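Local coordinates for putative cell adhesion protein (Bacteroides fragilis, PDB 4H40) that is probably a fimbrillin-type pilus subunit that takes part in cell adhesion, at residues N179-G191 with N246-P259. Residues are numbered along the deposited sequence; the frame is centred on the assembly and turned at random.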
ATOM      1  N   ASN B 179      -5.016 -23.783  -7.937  1.00 44.34           N
ATOM      2  CA  ASN B 179      -6.006 -23.031  -7.157  1.00 43.67           C
ATOM      3  C   ASN B 179      -6.992 -22.254  -8.002  1.00 45.89           C
ATOM      4  O   ASN B 179      -6.607 -21.535  -8.931  1.00 44.84           O
ATOM      5  CB  ASN B 179      -5.308 -22.063  -6.218  1.00 45.48           C
ATOM      6  CG  ASN B 179      -4.797 -22.732  -4.992  1.00 58.66           C
ATOM      7  OD1 ASN B 179      -5.573 -23.121  -4.107  1.00 41.65           O
ATOM      8  ND2 ASN B 179      -3.496 -22.943  -4.967  1.00 55.32           N
ATOM      9  N   GLN B 180      -8.258 -22.343  -7.599  1.00 42.69           N
ATOM     10  CA  GLN B 180      -9.368 -21.663  -8.255  1.00 43.49           C
ATOM     11  C   GLN B 180      -9.712 -20.374  -7.563  1.00 49.67           C
ATOM     12  O   GLN B 180     -10.389 -19.534  -8.154  1.00 53.21           O
ATOM     13  CB  GLN B 180     -10.601 -22.588  -8.324  1.00 45.28           C
ATOM     14  CG  GLN B 180     -10.361 -23.860  -9.151  1.00 43.64           C
ATOM     15  CD  GLN B 180      -9.738 -23.575 -10.496  1.00 53.92           C
ATOM     16  OE1 GLN B 180     -10.361 -23.004 -11.392  1.00 54.02           O
ATOM     17  NE2 GLN B 180      -8.465 -23.886 -10.634  1.00 38.68           N
ATOM     18  N   THR B 181      -9.197 -20.192  -6.346  1.00 45.22           N
ATOM     19  CA  THR B 181      -9.459 -19.001  -5.551  1.00 45.26           C
ATOM     20  C   THR B 181      -8.186 -18.202  -5.283  1.00 50.41           C
ATOM     21  O   THR B 181      -7.069 -18.688  -5.479  1.00 50.18           O
ATOM     22  CB  THR B 181     -10.132 -19.353  -4.191  1.00 45.86           C
ATOM     23  OG1 THR B 181      -9.171 -19.878  -3.315  1.00 45.94           O
ATOM     24  CG2 THR B 181     -11.231 -20.325  -4.305  1.00 44.69           C
ATOM     25  N   ALA B 182      -8.369 -16.983  -4.776  1.00 45.87           N
ATOM     26  CA  ALA B 182      -7.273 -16.163  -4.329  1.00 44.69           C
ATOM     27  C   ALA B 182      -6.991 -16.552  -2.887  1.00 48.91           C
ATOM     28  O   ALA B 182      -7.801 -17.246  -2.256  1.00 50.30           O
ATOM     29  CB  ALA B 182      -7.658 -14.690  -4.434  1.00 46.17           C
ATOM     30  N   ARG B 183      -5.859 -16.115  -2.358  1.00 43.53           N
ATOM     31  CA  ARG B 183      -5.465 -16.365  -0.988  1.00 41.12           C
ATOM     32  C   ARG B 183      -4.982 -15.077  -0.366  1.00 43.02           C
ATOM     33  O   ARG B 183      -4.249 -14.323  -0.999  1.00 45.09           O
ATOM     34  CB  ARG B 183      -4.369 -17.431  -0.944  1.00 38.87           C
ATOM     35  CG  ARG B 183      -3.890 -17.735   0.464  1.00 43.09           C
ATOM     36  CD  ARG B 183      -2.846 -18.813   0.477  1.00 44.44           C
ATOM     37  NE  ARG B 183      -1.939 -18.635   1.596  1.00 50.57           N
ATOM     38  CZ  ARG B 183      -1.718 -19.553   2.526  1.00 75.33           C
ATOM     39  NH1 ARG B 183      -2.334 -20.732   2.465  1.00 68.92           N
ATOM     40  NH2 ARG B 183      -0.868 -19.310   3.517  1.00 58.21           N
HETATM   41  N   MSE B 184      -5.391 -14.818   0.870  1.00 36.03           N
HETATM   42  CA  MSE B 184      -4.931 -13.668   1.640  1.00 33.80           C
HETATM   43  C   MSE B 184      -4.226 -14.206   2.869  1.00 39.91           C
HETATM   44  O   MSE B 184      -4.682 -15.188   3.463  1.00 40.20           O
HETATM   45  CB  MSE B 184      -6.057 -12.702   2.002  1.00 35.37           C
HETATM   46  CG  MSE B 184      -6.619 -11.996   0.787  1.00 43.26           C
HETATM   47 SE   MSE B 184      -7.883 -10.560   1.156  0.75 53.64          SE
HETATM   48  CE  MSE B 184      -6.624  -9.111   1.277  1.00 50.43           C
ATOM     49  N   GLN B 185      -3.060 -13.637   3.193  1.00 35.52           N
ATOM     50  CA  GLN B 185      -2.318 -14.033   4.360  1.00 34.47           C
ATOM     51  C   GLN B 185      -1.872 -12.810   5.132  1.00 41.36           C
ATOM     52  O   GLN B 185      -1.421 -11.846   4.539  1.00 42.50           O
ATOM     53  CB  GLN B 185      -1.134 -14.888   3.966  1.00 35.36           C
ATOM     54  CG  GLN B 185      -0.457 -15.464   5.163  1.00 43.73           C
ATOM     55  CD  GLN B 185       0.759 -16.196   4.772  1.00 55.62           C
ATOM     56  OE1 GLN B 185       0.719 -17.395   4.532  1.00 57.04           O
ATOM     57  NE2 GLN B 185       1.866 -15.493   4.725  1.00 37.23           N
ATOM     58  N   PHE B 186      -2.005 -12.858   6.459  1.00 37.80           N
ATOM     59  CA  PHE B 186      -1.612 -11.821   7.395  1.00 36.21           C
ATOM     60  C   PHE B 186      -0.661 -12.438   8.431  1.00 40.28           C
ATOM     61  O   PHE B 186      -0.994 -13.434   9.081  1.00 38.15           O
ATOM     62  CB  PHE B 186      -2.849 -11.180   8.063  1.00 38.14           C
ATOM     63  CG  PHE B 186      -3.911 -10.757   7.057  1.00 40.50           C
ATOM     64  CD1 PHE B 186      -3.851  -9.513   6.434  1.00 44.24           C
ATOM     65  CD2 PHE B 186      -4.932 -11.614   6.700  1.00 41.96           C
ATOM     66  CE1 PHE B 186      -4.776  -9.156   5.464  1.00 44.77           C
ATOM     67  CE2 PHE B 186      -5.860 -11.253   5.719  1.00 44.52           C
ATOM     68  CZ  PHE B 186      -5.766 -10.039   5.098  1.00 43.21           C
ATOM     69  N   THR B 187       0.570 -11.895   8.487  1.00 37.65           N
ATOM     70  CA  THR B 187       1.567 -12.207   9.487  1.00 37.59           C
ATOM     71  C   THR B 187       1.541 -11.013  10.426  1.00 41.85           C
ATOM     72  O   THR B 187       1.739  -9.877   9.959  1.00 40.97           O
ATOM     73  CB  THR B 187       2.941 -12.491   8.867  1.00 45.23           C
ATOM     74  OG1 THR B 187       2.844 -13.584   7.950  1.00 50.13           O
ATOM     75  CG2 THR B 187       3.986 -12.803   9.914  1.00 39.60           C
ATOM     76  N   VAL B 188       1.170 -11.242  11.709  1.00 37.88           N
ATOM     77  CA  VAL B 188       1.124 -10.175  12.736  1.00 36.74           C
ATOM     78  C   VAL B 188       2.296 -10.376  13.682  1.00 39.55           C
ATOM     79  O   VAL B 188       2.341 -11.379  14.397  1.00 38.66           O
ATOM     80  CB  VAL B 188      -0.208 -10.097  13.516  1.00 38.88           C
ATOM     81  CG1 VAL B 188      -0.207  -8.900  14.443  1.00 39.52           C
ATOM     82  CG2 VAL B 188      -1.414 -10.073  12.578  1.00 37.19           C
ATOM     83  N   ARG B 189       3.253  -9.445  13.667  1.00 35.70           N
ATOM     84  CA  ARG B 189       4.442  -9.521  14.507  1.00 36.26           C
ATOM     85  C   ARG B 189       4.251  -8.808  15.838  1.00 43.35           C
ATOM     86  O   ARG B 189       3.516  -7.824  15.919  1.00 42.78           O
ATOM     87  CB  ARG B 189       5.625  -8.910  13.781  1.00 36.93           C
ATOM     88  CG  ARG B 189       6.175  -9.724  12.633  1.00 44.73           C
ATOM     89  CD  ARG B 189       7.321  -8.984  12.001  1.00 60.62           C
ATOM     90  NE  ARG B 189       7.891  -9.724  10.876  1.00 83.26           N
ATOM     91  CZ  ARG B 189       8.530  -9.165   9.850  1.00106.20           C
ATOM     92  NH1 ARG B 189       8.681  -7.843   9.788  1.00 94.33           N
ATOM     93  NH2 ARG B 189       9.009  -9.919   8.869  1.00 97.45           N
ATOM     94  N   ALA B 190       4.929  -9.299  16.882  1.00 42.79           N
ATOM     95  CA  ALA B 190       4.912  -8.696  18.213  1.00 44.16           C
ATOM     96  C   ALA B 190       6.094  -7.735  18.301  1.00 54.14           C
ATOM     97  O   ALA B 190       7.257  -8.167  18.352  1.00 55.21           O
ATOM     98  CB  ALA B 190       4.999  -9.770  19.277  1.00 45.23           C
ATOM     99  N   GLY B 191       5.789  -6.447  18.186  1.00 52.90           N
ATOM    100  CA  GLY B 191       6.781  -5.382  18.182  1.00 55.30           C
ATOM    101  C   GLY B 191       7.131  -4.856  19.556  1.00 64.44           C
ATOM    102  O   GLY B 191       6.919  -5.538  20.567  1.00 65.90           O
ATOM    103  N   ASN B 246       4.643 -18.536  15.021  1.00 47.74           N
ATOM    104  CA  ASN B 246       6.033 -18.635  14.605  1.00 47.48           C
ATOM    105  C   ASN B 246       6.885 -18.514  15.826  1.00 53.40           C
ATOM    106  O   ASN B 246       6.389 -18.060  16.852  1.00 52.76           O
ATOM    107  CB  ASN B 246       6.366 -17.563  13.587  1.00 47.56           C
ATOM    108  CG  ASN B 246       5.671 -17.726  12.265  1.00 68.77           C
ATOM    109  OD1 ASN B 246       5.158 -18.809  11.930  1.00 57.20           O
ATOM    110  ND2 ASN B 246       5.665 -16.655  11.473  1.00 62.97           N
ATOM    111  N   ALA B 247       8.164 -18.932  15.744  1.00 53.52           N
ATOM    112  CA  ALA B 247       9.110 -18.933  16.872  1.00 54.77           C
ATOM    113  C   ALA B 247       9.367 -17.527  17.451  1.00 57.31           C
ATOM    114  O   ALA B 247       9.661 -17.392  18.651  1.00 58.16           O
ATOM    115  CB  ALA B 247      10.416 -19.550  16.427  1.00 57.63           C
ATOM    116  N   ASP B 248       9.243 -16.487  16.594  1.00 52.71           N
ATOM    117  CA  ASP B 248       9.412 -15.066  16.947  1.00 52.53           C
ATOM    118  C   ASP B 248       8.131 -14.455  17.616  1.00 52.34           C
ATOM    119  O   ASP B 248       8.086 -13.247  17.865  1.00 52.27           O
ATOM    120  CB  ASP B 248       9.838 -14.252  15.706  1.00 54.14           C
ATOM    121  CG  ASP B 248       8.847 -14.236  14.561  1.00 70.63           C
ATOM    122  OD1 ASP B 248       7.790 -14.878  14.688  1.00 70.74           O
ATOM    123  OD2 ASP B 248       9.117 -13.538  13.540  1.00 80.85           O
ATOM    124  N   ASN B 249       7.130 -15.305  17.930  1.00 45.77           N
ATOM    125  CA  ASN B 249       5.871 -15.007  18.611  1.00 44.35           C
ATOM    126  C   ASN B 249       4.869 -14.344  17.665  1.00 45.54           C
ATOM    127  O   ASN B 249       3.787 -13.950  18.107  1.00 43.71           O
ATOM    128  CB  ASN B 249       6.079 -14.168  19.888  1.00 46.25           C
ATOM    129  CG  ASN B 249       5.078 -14.412  20.984  1.00 69.78           C
ATOM    130  OD1 ASN B 249       4.484 -15.487  21.108  1.00 70.51           O
ATOM    131  ND2 ASN B 249       4.909 -13.422  21.841  1.00 60.79           N
ATOM    132  N   SER B 250       5.181 -14.292  16.353  1.00 40.33           N
ATOM    133  CA  SER B 250       4.239 -13.745  15.390  1.00 38.17           C
ATOM    134  C   SER B 250       3.126 -14.766  15.087  1.00 42.15           C
ATOM    135  O   SER B 250       3.291 -15.952  15.339  1.00 40.51           O
ATOM    136  CB  SER B 250       4.931 -13.266  14.120  1.00 39.41           C
ATOM    137  OG  SER B 250       5.745 -14.255  13.526  1.00 52.61           O
ATOM    138  N   LEU B 251       1.960 -14.269  14.626  1.00 40.03           N
ATOM    139  CA  LEU B 251       0.803 -15.063  14.240  1.00 38.49           C
ATOM    140  C   LEU B 251       0.653 -15.077  12.725  1.00 44.11           C
ATOM    141  O   LEU B 251       0.868 -14.046  12.095  1.00 45.34           O
ATOM    142  CB  LEU B 251      -0.453 -14.457  14.841  1.00 38.27           C
ATOM    143  CG  LEU B 251      -0.568 -14.358  16.344  1.00 43.71           C
ATOM    144  CD1 LEU B 251      -1.654 -13.379  16.685  1.00 43.41           C
ATOM    145  CD2 LEU B 251      -0.861 -15.729  16.976  1.00 46.09           C
ATOM    146  N   VAL B 252       0.267 -16.210  12.126  1.00 40.28           N
ATOM    147  CA  VAL B 252       0.016 -16.296  10.676  1.00 38.52           C
ATOM    148  C   VAL B 252      -1.423 -16.759  10.439  1.00 40.08           C
ATOM    149  O   VAL B 252      -1.802 -17.880  10.789  1.00 39.70           O
ATOM    150  CB  VAL B 252       1.023 -17.174   9.879  1.00 42.63           C
ATOM    151  CG1 VAL B 252       0.714 -17.126   8.392  1.00 40.47           C
ATOM    152  CG2 VAL B 252       2.443 -16.699  10.106  1.00 44.27           C
ATOM    153  N   ALA B 253      -2.219 -15.894   9.831  1.00 36.73           N
ATOM    154  CA  ALA B 253      -3.600 -16.224   9.494  1.00 35.67           C
ATOM    155  C   ALA B 253      -3.770 -16.132   7.991  1.00 39.95           C
ATOM    156  O   ALA B 253      -3.197 -15.246   7.369  1.00 40.86           O
ATOM    157  CB  ALA B 253      -4.561 -15.296  10.219  1.00 36.25           C
ATOM    158  N   HIS B 254      -4.462 -17.086   7.395  1.00 38.37           N
ATOM    159  CA  HIS B 254      -4.720 -17.087   5.959  1.00 40.25           C
ATOM    160  C   HIS B 254      -6.135 -17.574   5.656  1.00 44.08           C
ATOM    161  O   HIS B 254      -6.789 -18.190   6.494  1.00 43.00           O
ATOM    162  CB  HIS B 254      -3.680 -17.909   5.182  1.00 42.71           C
ATOM    163  CG  HIS B 254      -3.674 -19.367   5.509  1.00 48.59           C
ATOM    164  ND1 HIS B 254      -4.225 -20.295   4.656  1.00 51.81           N
ATOM    165  CD2 HIS B 254      -3.169 -20.012   6.581  1.00 52.21           C
ATOM    166  CE1 HIS B 254      -4.032 -21.470   5.225  1.00 51.90           C
ATOM    167  NE2 HIS B 254      -3.422 -21.346   6.393  1.00 52.59           N
ATOM    168  N   THR B 255      -6.618 -17.241   4.475  1.00 41.70           N
ATOM    169  CA  THR B 255      -7.929 -17.654   4.016  1.00 42.82           C
ATOM    170  C   THR B 255      -8.005 -17.547   2.522  1.00 46.60           C
ATOM    171  O   THR B 255      -7.238 -16.789   1.904  1.00 43.94           O
ATOM    172  CB  THR B 255      -9.054 -16.830   4.682  1.00 52.21           C
ATOM    173  OG1 THR B 255     -10.255 -17.563   4.596  1.00 53.96           O
ATOM    174  CG2 THR B 255      -9.244 -15.448   4.085  1.00 50.26           C
ATOM    175  N   GLY B 256      -8.962 -18.286   1.964  1.00 43.12           N
ATOM    176  CA  GLY B 256      -9.262 -18.232   0.550  1.00 42.64           C
ATOM    177  C   GLY B 256     -10.279 -17.138   0.349  1.00 46.25           C
ATOM    178  O   GLY B 256     -11.118 -16.903   1.226  1.00 47.38           O
ATOM    179  N   VAL B 257     -10.191 -16.446  -0.779  1.00 42.16           N
ATOM    180  CA  VAL B 257     -11.160 -15.432  -1.168  1.00 44.89           C
ATOM    181  C   VAL B 257     -11.432 -15.650  -2.650  1.00 51.19           C
ATOM    182  O   VAL B 257     -10.533 -16.028  -3.400  1.00 51.30           O
ATOM    183  CB  VAL B 257     -10.809 -13.947  -0.806  1.00 48.38           C
ATOM    184  CG1 VAL B 257     -10.744 -13.749   0.703  1.00 47.21           C
ATOM    185  CG2 VAL B 257      -9.517 -13.489  -1.447  1.00 47.77           C
ATOM    186  N   LEU B 258     -12.670 -15.476  -3.057  1.00 49.15           N
ATOM    187  CA  LEU B 258     -13.029 -15.666  -4.451  1.00 50.70           C
ATOM    188  C   LEU B 258     -12.437 -14.554  -5.303  1.00 55.89           C
ATOM    189  O   LEU B 258     -12.387 -13.426  -4.801  1.00 55.27           O
ATOM    190  CB  LEU B 258     -14.560 -15.663  -4.611  1.00 52.21           C
ATOM    191  CG  LEU B 258     -15.357 -16.766  -3.949  1.00 55.39           C
ATOM    192  CD1 LEU B 258     -16.843 -16.464  -4.092  1.00 56.50           C
ATOM    193  CD2 LEU B 258     -15.047 -18.115  -4.562  1.00 57.06           C
ATOM    194  N   PRO B 259     -12.047 -14.808  -6.595  1.00 52.54           N
ATOM    195  CA  PRO B 259     -11.553 -13.707  -7.433  1.00 52.93           C
ATOM    196  C   PRO B 259     -12.554 -12.555  -7.433  1.00 61.65           C
ATOM    197  O   PRO B 259     -13.760 -12.774  -7.628  1.00 63.28           O
ATOM    198  CB  PRO B 259     -11.399 -14.354  -8.808  1.00 54.64           C
ATOM    199  CG  PRO B 259     -11.132 -15.792  -8.497  1.00 57.51           C
ATOM    200  CD  PRO B 259     -12.038 -16.085  -7.342  1.00 52.97           C
TER
HETATM  201  O   HOH W   1       7.787 -12.882  11.054  1.00 61.57           O
HETATM  202  O   HOH W   2       6.745 -11.250  16.244  1.00 35.70           O
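Two antiparallel strands, 182-190 and 251-257, pair in what is probably a transthyretin-like beta-sandwich domain, consistent with the fimbrillin-like family, and show how one ladder can have a buried, largely apolar face and a more polar, partly exposed one. Seven successive pairs run from Ala182 opposite Val257 to Val188 opposite Leu251. Those two pairs, together with Met184-Thr255 and Phe186-Ala253, are the hydrogen-bonded ones, each closed by two backbone bonds; Phe186 N to Ala253 O, at 2.8 Å and 174°, is nearly straight. On the face carrying Met184, Phe186 and Val188, apolar groups prevail: Val257 CG2 lies 3.7 Å from Ala182 CB and also meets Met184 CG. Phe186, Ala253 and Thr255 on this side touch strands 197-207 and 237-240, so this face of the pair packs against the four-stranded sheet that contains them.

On the other face, the guanidinium of Arg183 stacks flat on the imidazole of His254, offset toward the ring's rim, with centres 3.8 Å apart and planes tilted by only 18°. Arg183 holds CG trans to its backbone N (chi1 179°) and stays extended as far as NE, which carries the guanidinium across to the ring. Gln185 OE1, in the guanidinium plane, accepts a bent bond from Arg183 NH2 (2.7 Å), which probably helps to hold the group flat on the ring, while His254 ND1 is hydrogen-bonded to Tyr139. Farther along, Val252 touches two residues of the partner strand, CG1 lying 3.7 Å from Gln185 CD and CG2 alongside Thr187 OG1. Beyond the ladder, in a type I turn from Asn246 to Asn249, Asp248 OD1 accepts from Ser250 N in an Asx turn. One water accepts from Arg189 NE and donates to Asp248 OD2, and a second joins Ala190 N (2.7 Å) to Asp248 O (2.9 Å).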